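Local coordinates for protein filamentous hemagglutinin (Bordetella pertussis, PDB 1RWR) that serves as an adhesin and carries a beta-helical secretion domain that probably directs its export through the two-partner pathway, at residues A[124-129]-A[162-167]; A[136-141]-A[191-196]; A[185-190]-A[198-203]. All coordinates share one frame; numbering follows the deposited sequence.

Contact 1: residues A[124-129]-A[162-167]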
ATOM      1  N   LEU A 124       0.460   2.164  -0.103  1.00 10.57           N
ATOM      2  CA  LEU A 124      -0.297   2.786  -1.179  1.00  9.69           C
ATOM      3  C   LEU A 124      -1.524   3.392  -0.556  1.00 10.03           C
ATOM      4  O   LEU A 124      -2.278   2.699   0.136  1.00 10.81           O
ATOM      5  CB  LEU A 124      -0.701   1.753  -2.215  1.00 10.58           C
ATOM      6  CG  LEU A 124       0.454   0.997  -2.842  1.00 10.68           C
ATOM      7  CD1 LEU A 124      -0.113   0.052  -3.937  1.00 11.26           C
ATOM      8  CD2 LEU A 124       1.503   1.974  -3.403  1.00 12.09           C
ATOM      9  N   THR A 125      -1.726   4.685  -0.757  1.00 10.33           N
ATOM     10  CA  THR A 125      -2.781   5.374  -0.032  1.00 10.23           C
ATOM     11  C   THR A 125      -3.487   6.421  -0.887  1.00 10.86           C
ATOM     12  O   THR A 125      -2.889   7.038  -1.768  1.00  9.87           O
ATOM     13  CB  THR A 125      -2.230   5.963   1.328  1.00 11.40           C
ATOM     14  OG1 THR A 125      -3.322   6.466   2.096  1.00 12.13           O
ATOM     15  CG2 THR A 125      -1.325   7.149   1.081  1.00 11.45           C
ATOM     16  N   THR A 126      -4.777   6.615  -0.631  1.00 10.46           N
ATOM     17  CA  THR A 126      -5.459   7.808  -1.140  1.00 11.62           C
ATOM     18  C   THR A 126      -5.592   8.872  -0.063  1.00 12.24           C
ATOM     19  O   THR A 126      -6.287   9.866  -0.273  1.00 12.20           O
ATOM     20  CB  THR A 126      -6.844   7.489  -1.696  1.00 12.18           C
ATOM     21  OG1 THR A 126      -7.677   6.952  -0.641  1.00 12.26           O
ATOM     22  CG2 THR A 126      -6.726   6.436  -2.750  1.00 12.21           C
ATOM     23  N   GLY A 127      -4.911   8.697   1.060  1.00 12.71           N
ATOM     24  CA  GLY A 127      -4.844   9.747   2.079  1.00 12.21           C
ATOM     25  C   GLY A 127      -3.993  10.941   1.702  1.00 13.47           C
ATOM     26  O   GLY A 127      -2.987  10.815   0.976  1.00 14.55           O
ATOM     27  N   ARG A 128      -4.400  12.122   2.180  1.00 13.63           N
ATOM     28  CA  ARG A 128      -3.581  13.298   2.081  1.00 14.66           C
ATOM     29  C   ARG A 128      -2.553  13.291   3.225  1.00 14.98           C
ATOM     30  O   ARG A 128      -2.933  13.231   4.387  1.00 15.00           O
ATOM     31  CB  ARG A 128      -4.457  14.547   2.160  1.00 15.15           C
ATOM     32  CG  ARG A 128      -3.709  15.805   2.102  1.00 19.20           C
ATOM     33  CD  ARG A 128      -3.038  16.015   0.771  1.00 23.91           C
ATOM     34  NE  ARG A 128      -3.976  16.304  -0.335  1.00 26.60           N
ATOM     35  CZ  ARG A 128      -3.716  16.068  -1.606  1.00 25.21           C
ATOM     36  NH1 ARG A 128      -2.550  15.484  -1.987  1.00 21.52           N
ATOM     37  NH2 ARG A 128      -4.622  16.398  -2.511  1.00 25.53           N
ATOM     38  N   PRO A 129      -1.263  13.356   2.904  1.00 15.21           N
ATOM     39  CA  PRO A 129      -0.241  13.287   3.958  1.00 15.46           C
ATOM     40  C   PRO A 129      -0.099  14.570   4.733  1.00 16.51           C
ATOM     41  O   PRO A 129      -0.152  15.630   4.133  1.00 17.78           O
ATOM     42  CB  PRO A 129       1.060  13.046   3.216  1.00 16.14           C
ATOM     43  CG  PRO A 129       0.716  12.988   1.783  1.00 17.36           C
ATOM     44  CD  PRO A 129      -0.666  13.429   1.569  1.00 16.11           C
ATOM     45  N   VAL A 162      -2.305  -0.982   2.178  1.00 10.89           N
ATOM     46  CA  VAL A 162      -3.194  -0.279   1.247  1.00 11.01           C
ATOM     47  C   VAL A 162      -4.223   0.442   2.112  1.00 11.45           C
ATOM     48  O   VAL A 162      -4.972  -0.200   2.862  1.00 11.88           O
ATOM     49  CB  VAL A 162      -3.924  -1.227   0.319  1.00 11.40           C
ATOM     50  CG1 VAL A 162      -4.893  -0.452  -0.554  1.00 12.67           C
ATOM     51  CG2 VAL A 162      -2.972  -1.999  -0.560  1.00 11.74           C
ATOM     52  N   VAL A 163      -4.223   1.777   2.044  1.00 10.48           N
ATOM     53  CA  VAL A 163      -5.001   2.618   2.959  1.00 11.68           C
ATOM     54  C   VAL A 163      -5.807   3.636   2.146  1.00 10.93           C
ATOM     55  O   VAL A 163      -5.251   4.547   1.549  1.00 11.22           O
ATOM     56  CB  VAL A 163      -4.041   3.326   3.958  1.00 11.49           C
ATOM     57  CG1 VAL A 163      -4.844   4.094   5.006  1.00 14.11           C
ATOM     58  CG2 VAL A 163      -3.129   2.294   4.628  1.00 10.11           C
ATOM     59  N   ALA A 164      -7.110   3.442   2.041  1.00 11.85           N
ATOM     60  CA  ALA A 164      -7.917   4.192   1.062  1.00 11.74           C
ATOM     61  C   ALA A 164      -9.345   4.261   1.537  1.00 11.27           C
ATOM     62  O   ALA A 164      -9.720   3.591   2.520  1.00 10.43           O
ATOM     63  CB  ALA A 164      -7.851   3.533  -0.310  1.00 12.56           C
ATOM     64  N   ARG A 165     -10.173   5.064   0.865  1.00 10.98           N
ATOM     65  CA  ARG A 165     -11.556   5.132   1.278  1.00 11.72           C
ATOM     66  C   ARG A 165     -12.248   3.828   0.936  1.00 11.62           C
ATOM     67  O   ARG A 165     -12.987   3.297   1.744  1.00 11.12           O
ATOM     68  CB  ARG A 165     -12.273   6.338   0.679  1.00 12.16           C
ATOM     69  CG  ARG A 165     -13.639   6.644   1.328  1.00 13.44           C
ATOM     70  CD  ARG A 165     -13.477   7.193   2.768  1.00 14.25           C
ATOM     71  NE  ARG A 165     -14.703   7.221   3.560  1.00 14.62           N
ATOM     72  CZ  ARG A 165     -15.598   8.247   3.601  1.00 15.60           C
ATOM     73  NH1 ARG A 165     -15.513   9.289   2.798  1.00 14.99           N
ATOM     74  NH2 ARG A 165     -16.640   8.169   4.414  1.00 15.68           N
ATOM     75  N   LEU A 166     -12.009   3.367  -0.277  1.00 11.48           N
ATOM     76  CA  LEU A 166     -12.477   2.069  -0.762  1.00 11.40           C
ATOM     77  C   LEU A 166     -11.322   1.280  -1.355  1.00 12.03           C
ATOM     78  O   LEU A 166     -10.378   1.838  -1.911  1.00 11.32           O
ATOM     79  CB  LEU A 166     -13.520   2.255  -1.866  1.00 13.04           C
ATOM     80  CG  LEU A 166     -14.792   3.045  -1.523  1.00 14.15           C
ATOM     81  CD1 LEU A 166     -15.621   3.225  -2.806  1.00 15.87           C
ATOM     82  CD2 LEU A 166     -15.640   2.398  -0.411  1.00 13.90           C
ATOM     83  N   VAL A 167     -11.431  -0.037  -1.311  1.00 11.81           N
ATOM     84  CA  VAL A 167     -10.386  -0.893  -1.867  1.00 11.54           C
ATOM     85  C   VAL A 167     -11.034  -2.032  -2.644  1.00 11.96           C
ATOM     86  O   VAL A 167     -11.957  -2.669  -2.149  1.00 11.91           O
ATOM     87  CB  VAL A 167      -9.423  -1.440  -0.802  1.00 11.20           C
ATOM     88  CG1 VAL A 167      -8.321  -2.293  -1.458  1.00 11.40           C
ATOM     89  CG2 VAL A 167      -8.830  -0.342   0.007  1.00 12.08           C
TER

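Contact 2: residues A[136-141]-A[191-196]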
ATOM      1  N   ILE A 136       4.446  10.869   9.878  1.00 18.83           N
ATOM      2  CA  ILE A 136       3.612  10.990   8.698  1.00 17.72           C
ATOM      3  C   ILE A 136       2.213  10.501   9.048  1.00 16.81           C
ATOM      4  O   ILE A 136       2.033   9.353   9.436  1.00 17.37           O
ATOM      5  CB  ILE A 136       4.156  10.116   7.563  1.00 18.25           C
ATOM      6  CG1 ILE A 136       5.613  10.480   7.193  1.00 20.08           C
ATOM      7  CG2 ILE A 136       3.237  10.248   6.368  1.00 16.28           C
ATOM      8  CD1 ILE A 136       6.260   9.553   6.266  1.00 20.96           C
ATOM      9  N   GLY A 137       1.219  11.368   8.939  1.00 16.30           N
ATOM     10  CA  GLY A 137      -0.180  10.976   9.072  1.00 15.84           C
ATOM     11  C   GLY A 137      -0.826  11.022   7.711  1.00 15.73           C
ATOM     12  O   GLY A 137      -0.473  11.849   6.865  1.00 17.80           O
ATOM     13  N   LEU A 138      -1.739  10.096   7.468  1.00 15.04           N
ATOM     14  CA  LEU A 138      -2.419  10.002   6.189  1.00 14.25           C
ATOM     15  C   LEU A 138      -3.889  10.185   6.448  1.00 14.98           C
ATOM     16  O   LEU A 138      -4.500   9.336   7.090  1.00 16.13           O
ATOM     17  CB  LEU A 138      -2.178   8.612   5.582  1.00 14.47           C
ATOM     18  CG  LEU A 138      -0.703   8.317   5.285  1.00 15.37           C
ATOM     19  CD1 LEU A 138      -0.490   6.872   4.927  1.00 16.76           C
ATOM     20  CD2 LEU A 138      -0.149   9.251   4.197  1.00 16.18           C
ATOM     21  N   ASP A 139      -4.478  11.257   5.948  1.00 15.30           N
ATOM     22  CA  ASP A 139      -5.890  11.524   6.208  1.00 14.44           C
ATOM     23  C   ASP A 139      -6.686  11.090   5.000  1.00 14.48           C
ATOM     24  O   ASP A 139      -6.736  11.768   3.980  1.00 13.30           O
ATOM     25  CB  ASP A 139      -6.127  12.992   6.489  1.00 15.27           C
ATOM     26  CG  ASP A 139      -5.629  13.375   7.830  1.00 16.78           C
ATOM     27  OD1 ASP A 139      -5.774  12.553   8.762  1.00 17.14           O
ATOM     28  OD2 ASP A 139      -5.059  14.468   8.004  1.00 17.44           O
ATOM     29  N   VAL A 140      -7.304   9.945   5.163  1.00 14.31           N
ATOM     30  CA  VAL A 140      -8.126   9.367   4.114  1.00 14.53           C
ATOM     31  C   VAL A 140      -9.552   9.879   4.202  1.00 15.11           C
ATOM     32  O   VAL A 140     -10.269   9.574   5.157  1.00 14.45           O
ATOM     33  CB  VAL A 140      -8.144   7.813   4.213  1.00 14.80           C
ATOM     34  CG1 VAL A 140      -8.964   7.277   3.075  1.00 14.54           C
ATOM     35  CG2 VAL A 140      -6.724   7.268   4.176  1.00 15.89           C
ATOM     36  N   GLN A 141      -9.969  10.618   3.188  1.00 14.94           N
ATOM     37  CA  GLN A 141     -11.351  11.061   3.069  1.00 17.04           C
ATOM     38  C   GLN A 141     -11.995  10.659   1.755  1.00 15.82           C
ATOM     39  O   GLN A 141     -13.207  10.732   1.635  1.00 15.38           O
ATOM     40  CB  GLN A 141     -11.437  12.563   3.251  1.00 18.48           C
ATOM     41  CG  GLN A 141     -11.017  12.944   4.672  1.00 23.72           C
ATOM     42  CD  GLN A 141     -11.036  14.397   4.869  1.00 27.82           C
ATOM     43  OE1 GLN A 141     -10.165  15.100   4.363  1.00 29.82           O
ATOM     44  NE2 GLN A 141     -12.050  14.882   5.551  1.00 31.38           N
ATOM     45  N   ASN A 191     -10.293   7.591   7.713  1.00 14.09           N
ATOM     46  CA  ASN A 191      -9.341   7.364   8.791  1.00 13.71           C
ATOM     47  C   ASN A 191      -8.170   8.297   8.724  1.00 13.16           C
ATOM     48  O   ASN A 191      -7.730   8.680   7.659  1.00 12.68           O
ATOM     49  CB  ASN A 191      -8.755   5.939   8.720  1.00 12.48           C
ATOM     50  CG  ASN A 191      -9.761   4.847   9.045  1.00 13.65           C
ATOM     51  OD1 ASN A 191     -10.295   4.784  10.141  1.00 14.68           O
ATOM     52  ND2 ASN A 191     -10.005   3.969   8.073  1.00 13.76           N
ATOM     53  N   ARG A 192      -7.617   8.633   9.876  1.00 13.88           N
ATOM     54  CA  ARG A 192      -6.244   9.071   9.915  1.00 14.81           C
ATOM     55  C   ARG A 192      -5.439   7.809  10.173  1.00 14.75           C
ATOM     56  O   ARG A 192      -5.699   7.067  11.147  1.00 14.68           O
ATOM     57  CB  ARG A 192      -5.977  10.056  11.061  1.00 15.68           C
ATOM     58  CG  ARG A 192      -4.446  10.204  11.226  1.00 19.97           C
ATOM     59  CD  ARG A 192      -4.033  11.407  11.875  1.00 23.49           C
ATOM     60  NE  ARG A 192      -4.119  12.572  11.009  1.00 23.97           N
ATOM     61  CZ  ARG A 192      -3.482  13.688  11.266  1.00 23.37           C
ATOM     62  NH1 ARG A 192      -2.713  13.767  12.350  1.00 27.33           N
ATOM     63  NH2 ARG A 192      -3.631  14.720  10.475  1.00 21.43           N
ATOM     64  N   TYR A 193      -4.465   7.546   9.310  1.00 14.19           N
ATOM     65  CA  TYR A 193      -3.546   6.436   9.508  1.00 14.46           C
ATOM     66  C   TYR A 193      -2.173   6.959   9.852  1.00 14.63           C
ATOM     67  O   TYR A 193      -1.557   7.699   9.073  1.00 15.21           O
ATOM     68  CB  TYR A 193      -3.466   5.612   8.244  1.00 14.76           C
ATOM     69  CG  TYR A 193      -2.850   4.228   8.361  1.00 14.28           C
ATOM     70  CD1 TYR A 193      -3.507   3.205   9.022  1.00 14.61           C
ATOM     71  CD2 TYR A 193      -1.642   3.942   7.757  1.00 14.60           C
ATOM     72  CE1 TYR A 193      -2.980   1.922   9.091  1.00 15.07           C
ATOM     73  CE2 TYR A 193      -1.100   2.644   7.821  1.00 13.61           C
ATOM     74  CZ  TYR A 193      -1.790   1.648   8.468  1.00 12.34           C
ATOM     75  OH  TYR A 193      -1.311   0.366   8.471  1.00 13.39           O
ATOM     76  N   ASP A 194      -1.703   6.614  11.036  1.00 15.31           N
ATOM     77  CA  ASP A 194      -0.376   7.009  11.430  1.00 15.86           C
ATOM     78  C   ASP A 194       0.654   6.028  10.867  1.00 15.71           C
ATOM     79  O   ASP A 194       0.660   4.860  11.217  1.00 16.49           O
ATOM     80  CB  ASP A 194      -0.262   7.030  12.947  1.00 17.39           C
ATOM     81  CG  ASP A 194       1.121   7.417  13.374  1.00 21.64           C
ATOM     82  OD1 ASP A 194       1.527   8.519  12.967  1.00 26.63           O
ATOM     83  OD2 ASP A 194       1.885   6.705  14.030  1.00 25.75           O
ATOM     84  N   HIS A 195       1.566   6.522  10.059  1.00 15.85           N
ATOM     85  CA  HIS A 195       2.530   5.666   9.364  1.00 16.35           C
ATOM     86  C   HIS A 195       3.491   4.955  10.329  1.00 17.15           C
ATOM     87  O   HIS A 195       3.862   3.794  10.120  1.00 16.95           O
ATOM     88  CB  HIS A 195       3.304   6.491   8.341  1.00 16.97           C
ATOM     89  CG  HIS A 195       4.298   5.693   7.579  1.00 19.01           C
ATOM     90  ND1 HIS A 195       3.961   4.935   6.468  1.00 22.38           N
ATOM     91  CD2 HIS A 195       5.615   5.497   7.790  1.00 18.63           C
ATOM     92  CE1 HIS A 195       5.039   4.311   6.033  1.00 18.97           C
ATOM     93  NE2 HIS A 195       6.052   4.630   6.818  1.00 21.98           N
ATOM     94  N   ALA A 196       3.873   5.618  11.410  1.00 18.71           N
ATOM     95  CA  ALA A 196       4.824   4.964  12.323  1.00 20.01           C
ATOM     96  C   ALA A 196       4.197   3.833  13.150  1.00 20.90           C
ATOM     97  O   ALA A 196       4.844   2.815  13.387  1.00 21.61           O
ATOM     98  CB  ALA A 196       5.533   6.010  13.263  1.00 21.07           C
TER
HETATM   99  O   HOH W   1       3.833   8.663  11.971  1.00 34.36           O

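Contact 3: residues A[185-190]-A[198-203]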
ATOM      1  N   ALA A 185      -1.732  -5.289   5.148  1.00 11.61           N
ATOM      2  CA  ALA A 185      -2.852  -4.600   5.792  1.00 11.74           C
ATOM      3  C   ALA A 185      -3.608  -3.827   4.750  1.00 11.17           C
ATOM      4  O   ALA A 185      -2.999  -3.142   3.922  1.00 11.63           O
ATOM      5  CB  ALA A 185      -2.365  -3.685   6.884  1.00 12.69           C
ATOM      6  N   VAL A 186      -4.929  -3.981   4.763  1.00 10.37           N
ATOM      7  CA  VAL A 186      -5.820  -3.214   3.907  1.00 11.06           C
ATOM      8  C   VAL A 186      -6.754  -2.470   4.878  1.00 11.57           C
ATOM      9  O   VAL A 186      -7.429  -3.099   5.721  1.00 11.30           O
ATOM     10  CB  VAL A 186      -6.630  -4.105   2.964  1.00 11.26           C
ATOM     11  CG1 VAL A 186      -7.600  -3.255   2.133  1.00 12.63           C
ATOM     12  CG2 VAL A 186      -5.748  -4.911   2.066  1.00 13.12           C
ATOM     13  N   VAL A 187      -6.728  -1.142   4.818  1.00 12.36           N
ATOM     14  CA  VAL A 187      -7.435  -0.287   5.784  1.00 12.29           C
ATOM     15  C   VAL A 187      -8.318   0.650   4.981  1.00 12.05           C
ATOM     16  O   VAL A 187      -7.810   1.531   4.236  1.00 12.87           O
ATOM     17  CB  VAL A 187      -6.446   0.495   6.634  1.00 12.98           C
ATOM     18  CG1 VAL A 187      -7.161   1.503   7.554  1.00 15.50           C
ATOM     19  CG2 VAL A 187      -5.545  -0.467   7.430  1.00 15.07           C
ATOM     20  N   ALA A 188      -9.631   0.436   5.076  1.00 12.01           N
ATOM     21  CA  ALA A 188     -10.602   1.218   4.334  1.00 11.83           C
ATOM     22  C   ALA A 188     -11.425   2.095   5.240  1.00 11.97           C
ATOM     23  O   ALA A 188     -11.588   1.786   6.435  1.00 13.96           O
ATOM     24  CB  ALA A 188     -11.509   0.307   3.517  1.00 13.20           C
ATOM     25  N   GLY A 189     -11.918   3.187   4.690  1.00 12.58           N
ATOM     26  CA  GLY A 189     -12.787   4.111   5.418  1.00 12.88           C
ATOM     27  C   GLY A 189     -12.123   5.458   5.648  1.00 13.44           C
ATOM     28  O   GLY A 189     -10.996   5.698   5.225  1.00 12.75           O
ATOM     29  N   ALA A 190     -12.877   6.347   6.279  1.00 14.09           N
ATOM     30  CA  ALA A 190     -12.392   7.670   6.614  1.00 13.90           C
ATOM     31  C   ALA A 190     -11.598   7.547   7.887  1.00 14.43           C
ATOM     32  O   ALA A 190     -12.150   7.341   8.972  1.00 15.00           O
ATOM     33  CB  ALA A 190     -13.549   8.653   6.748  1.00 13.92           C
ATOM     34  N   ARG A 198       1.133   2.333  12.400  1.00 18.88           N
ATOM     35  CA  ARG A 198       0.155   1.619  11.572  1.00 18.16           C
ATOM     36  C   ARG A 198      -1.201   1.463  12.260  1.00 18.68           C
ATOM     37  O   ARG A 198      -1.817   0.386  12.208  1.00 18.08           O
ATOM     38  CB  ARG A 198       0.736   0.288  11.110  1.00 18.28           C
ATOM     39  CG  ARG A 198       1.983   0.501  10.300  1.00 17.69           C
ATOM     40  CD  ARG A 198       2.670  -0.737   9.858  1.00 17.62           C
ATOM     41  NE  ARG A 198       1.864  -1.591   8.992  1.00 16.88           N
ATOM     42  CZ  ARG A 198       1.601  -2.859   9.226  1.00 18.22           C
ATOM     43  NH1 ARG A 198       2.029  -3.454  10.363  1.00 20.53           N
ATOM     44  NH2 ARG A 198       0.919  -3.564   8.339  1.00 17.90           N
ATOM     45  N   ARG A 199      -1.630   2.527  12.954  1.00 19.60           N
ATOM     46  CA  ARG A 199      -2.940   2.556  13.586  1.00 20.26           C
ATOM     47  C   ARG A 199      -3.866   3.514  12.843  1.00 18.94           C
ATOM     48  O   ARG A 199      -3.467   4.624  12.465  1.00 18.26           O
ATOM     49  CB  ARG A 199      -2.862   2.980  15.056  1.00 21.90           C
ATOM     50  CG  ARG A 199      -1.988   2.074  15.911  1.00 25.96           C
ATOM     51  CD  ARG A 199      -2.392   0.645  15.938  1.00 31.24           C
ATOM     52  NE  ARG A 199      -3.805   0.460  16.243  1.00 35.55           N
ATOM     53  CZ  ARG A 199      -4.521  -0.614  15.924  1.00 36.80           C
ATOM     54  NH1 ARG A 199      -3.969  -1.651  15.288  1.00 38.79           N
ATOM     55  NH2 ARG A 199      -5.811  -0.649  16.263  1.00 38.75           N
ATOM     56  N   ALA A 200      -5.104   3.077  12.678  1.00 18.45           N
ATOM     57  CA  ALA A 200      -6.160   3.870  12.055  1.00 18.66           C
ATOM     58  C   ALA A 200      -7.106   4.402  13.111  1.00 19.35           C
ATOM     59  O   ALA A 200      -7.599   3.648  13.947  1.00 20.79           O
ATOM     60  CB  ALA A 200      -6.932   3.045  11.077  1.00 18.87           C
ATOM     61  N   THR A 201      -7.393   5.688  13.047  1.00 19.68           N
ATOM     62  CA  THR A 201      -8.430   6.258  13.877  1.00 20.43           C
ATOM     63  C   THR A 201      -9.440   6.911  12.973  1.00 19.56           C
ATOM     64  O   THR A 201      -9.044   7.685  12.104  1.00 17.48           O
ATOM     65  CB  THR A 201      -7.846   7.274  14.873  1.00 21.69           C
ATOM     66  OG1 THR A 201      -7.225   8.357  14.189  1.00 28.18           O
ATOM     67  CG2 THR A 201      -6.717   6.705  15.650  1.00 22.26           C
ATOM     68  N   PRO A 202     -10.726   6.598  13.131  1.00 20.65           N
ATOM     69  CA  PRO A 202     -11.743   7.192  12.277  1.00 19.90           C
ATOM     70  C   PRO A 202     -11.762   8.714  12.340  1.00 19.29           C
ATOM     71  O   PRO A 202     -11.508   9.326  13.390  1.00 20.01           O
ATOM     72  CB  PRO A 202     -13.047   6.552  12.779  1.00 21.23           C
ATOM     73  CG  PRO A 202     -12.606   5.275  13.401  1.00 22.35           C
ATOM     74  CD  PRO A 202     -11.325   5.612  14.066  1.00 20.85           C
ATOM     75  N   ILE A 203     -11.956   9.328  11.176  1.00 18.43           N
ATOM     76  CA  ILE A 203     -12.073  10.783  11.079  1.00 17.65           C
ATOM     77  C   ILE A 203     -13.359  11.142  10.305  1.00 17.66           C
ATOM     78  O   ILE A 203     -13.971  10.308   9.619  1.00 17.02           O
ATOM     79  CB  ILE A 203     -10.820  11.420  10.418  1.00 17.83           C
ATOM     80  CG1 ILE A 203     -10.636  10.967   8.961  1.00 17.71           C
ATOM     81  CG2 ILE A 203      -9.565  11.178  11.261  1.00 18.77           C
ATOM     82  CD1 ILE A 203      -9.513  11.668   8.250  1.00 17.99           C
TER

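Contact 1: residues A[124-129]-A[162-167]
The carbonyl oxygen of Val-163 is the best-held polar atom here, gripped by two hydrogen bonds from consecutive residues, Thr-125 and Thr-126, of the neighbouring strand and the turn after it. Thr-126 N donates to Val-163 O at 3.0 Å, lying in the plane of the carbonyl. The hydroxyl Thr-125 OG1 comes closer, 2.8 Å from Val-163 O, and approaches from above that plane. The CA-H of Thr-125 makes a weaker contact with the same oxygen. The hydroxyl is placed by its first torsion: OG1 stands anti to the backbone N (chi1 -172°), which leaves CG2 in the crowded position between N and the carbonyl carbon. OG1 has a second task, accepting from Gly-127 N at 2.9 Å in an ST turn, so one hydroxyl both ties the neighbouring coil and closes the turn by which its own chain leaves the sheet. On its other side Val-163 donates its N-H, almost straight, to Leu-124 O (2.9 Å), which continues the parallel ladder of strands 119-125 and 159-164. These are successive rungs in the long parallel sheet of a right-handed beta-helix. Leu-124 and Val-162 lie on one face of it, where Val-162 meets Val-145 from another wall of the helix. Thr-125 and Val-163 stand side by side on the other face, OG1 of Thr-125 lying 3.7 Å from CB of Val-163, and both are covered by Val-140 of strand 135-140. Where the strands end, Thr-126 OG1 sits between its backbone N and carbonyl carbon (chi1 62°) and rests against Ala-164 CB at 3.4 Å. That hydroxyl bonds chiefly to Gln-142 O, with only a weak bond from Arg-165 N across the contact. The guanidinium of Arg-165 leads away to a salt bridge with Asp-236.

Contact 2: residues A[136-141]-A[191-196]
Leu-138 and Ile-136 lose the most surface in this antiparallel pairing, with Asn-191 next. Leu-138 faces Tyr-193 in a hydrogen-bonded pair: Tyr-193 N donates to Leu-138 O and Leu-138 N to Tyr-193 O, both at 2.9 Å. Their CB atoms sit alongside each other, and CD1 of Leu-138 reaches the edge of the tyrosine ring. The ring itself, carried by a CG anti to the backbone N (chi1 -165°), extends onward so that its hydroxyl bonds to Asp-161 of the beta-helix wall. Ile-136 lies at the end of the ladder, its CB 3.8 Å from CB of His-195, and its O accepts from His-195 N along the C=O axis. Strands 135-140 and 191-194 are the two inner members of a four-stranded antiparallel sheet laid outside the parallel beta-helix; Leu-138, Val-140, Asn-191 and Tyr-193 occupy the face turned to it. Val-140 N donates to Asn-191 O at 2.8 Å, nearly along the C=O axis. On the other face, Arg-192 grips Asp-139 side-on: NE meets OD1 at 2.8 Å and NH2 meets OD2 at 2.9 Å, each oxygen using its syn lone pair. The arginine chain, extended at first, bends at chi3 (-76°) to bring the guanidinium alongside the carboxylate, and with both bonds close to its plane the two groups are only 20° apart.

Contact 3: residues A[185-190]-A[198-203]
This is a layer-to-layer contact, in which strand 199-202, an outermost strand of the antiparallel sheet outside the beta-helix, lies over strand 183-188 of the helix's long parallel sheet. The two segments run in nearly the same direction, 16° apart, but converge: facing CA atoms are 9.0 Å apart at Ala-185 and Arg-198 and 5.5 Å at Ala-190 and Ile-203. At the wide end the gap is spanned by a long side chain. Arg-198 bends at chi3 (61°) and brings NH2 within 3.6 Å of Ala-185 CB, where the guanidinium forms a salt bridge with Asp-161 and a cation-pi contact with Tyr-159. Midway, small groups suffice: Val-187 CG1, anti to its backbone N, meets Ala-200 CB tip to tip at 3.9 Å. Where the layers close, backbone meets backbone. Ile-203 N donates to Ala-190 O at 3.0 Å, the N-H pointing straight at the oxygen but from well above the carbonyl plane. Pro-202 CA lends a CA-H contact to the same oxygen at 3.3 Å. CG1 of Ile-203, in the crowded position between backbone N and carbonyl carbon, lies 3.7 Å from Ala-190 C. Since a single backbone bond joins the segments, at the narrow end, the remaining contact depends on apolar touch and on a guanidinium whose charge is probably balanced by the Asp-161 carboxylate.

From the N terminus, the chain leaves the parallel sheet at 124-129, forms the hairpin that includes 136-141, passes along another wall and comes back into the sheet with strand 159-164, where contact 1 closes a loop of 32 residues. That loop holds the first segment of contact 2, so the two cross. Contact 2 waits until 191-196 to close, with contact 1 complete and the next rung, 185-190, already laid. Contact 3 then closes the short second excursion at 198-203; it crosses contact 2 but follows contact 1 in series. Contact 1 joins neighbouring coils, contact 2 joins the two excursions into one antiparallel sheet, and contact 3 seats that sheet on the helix.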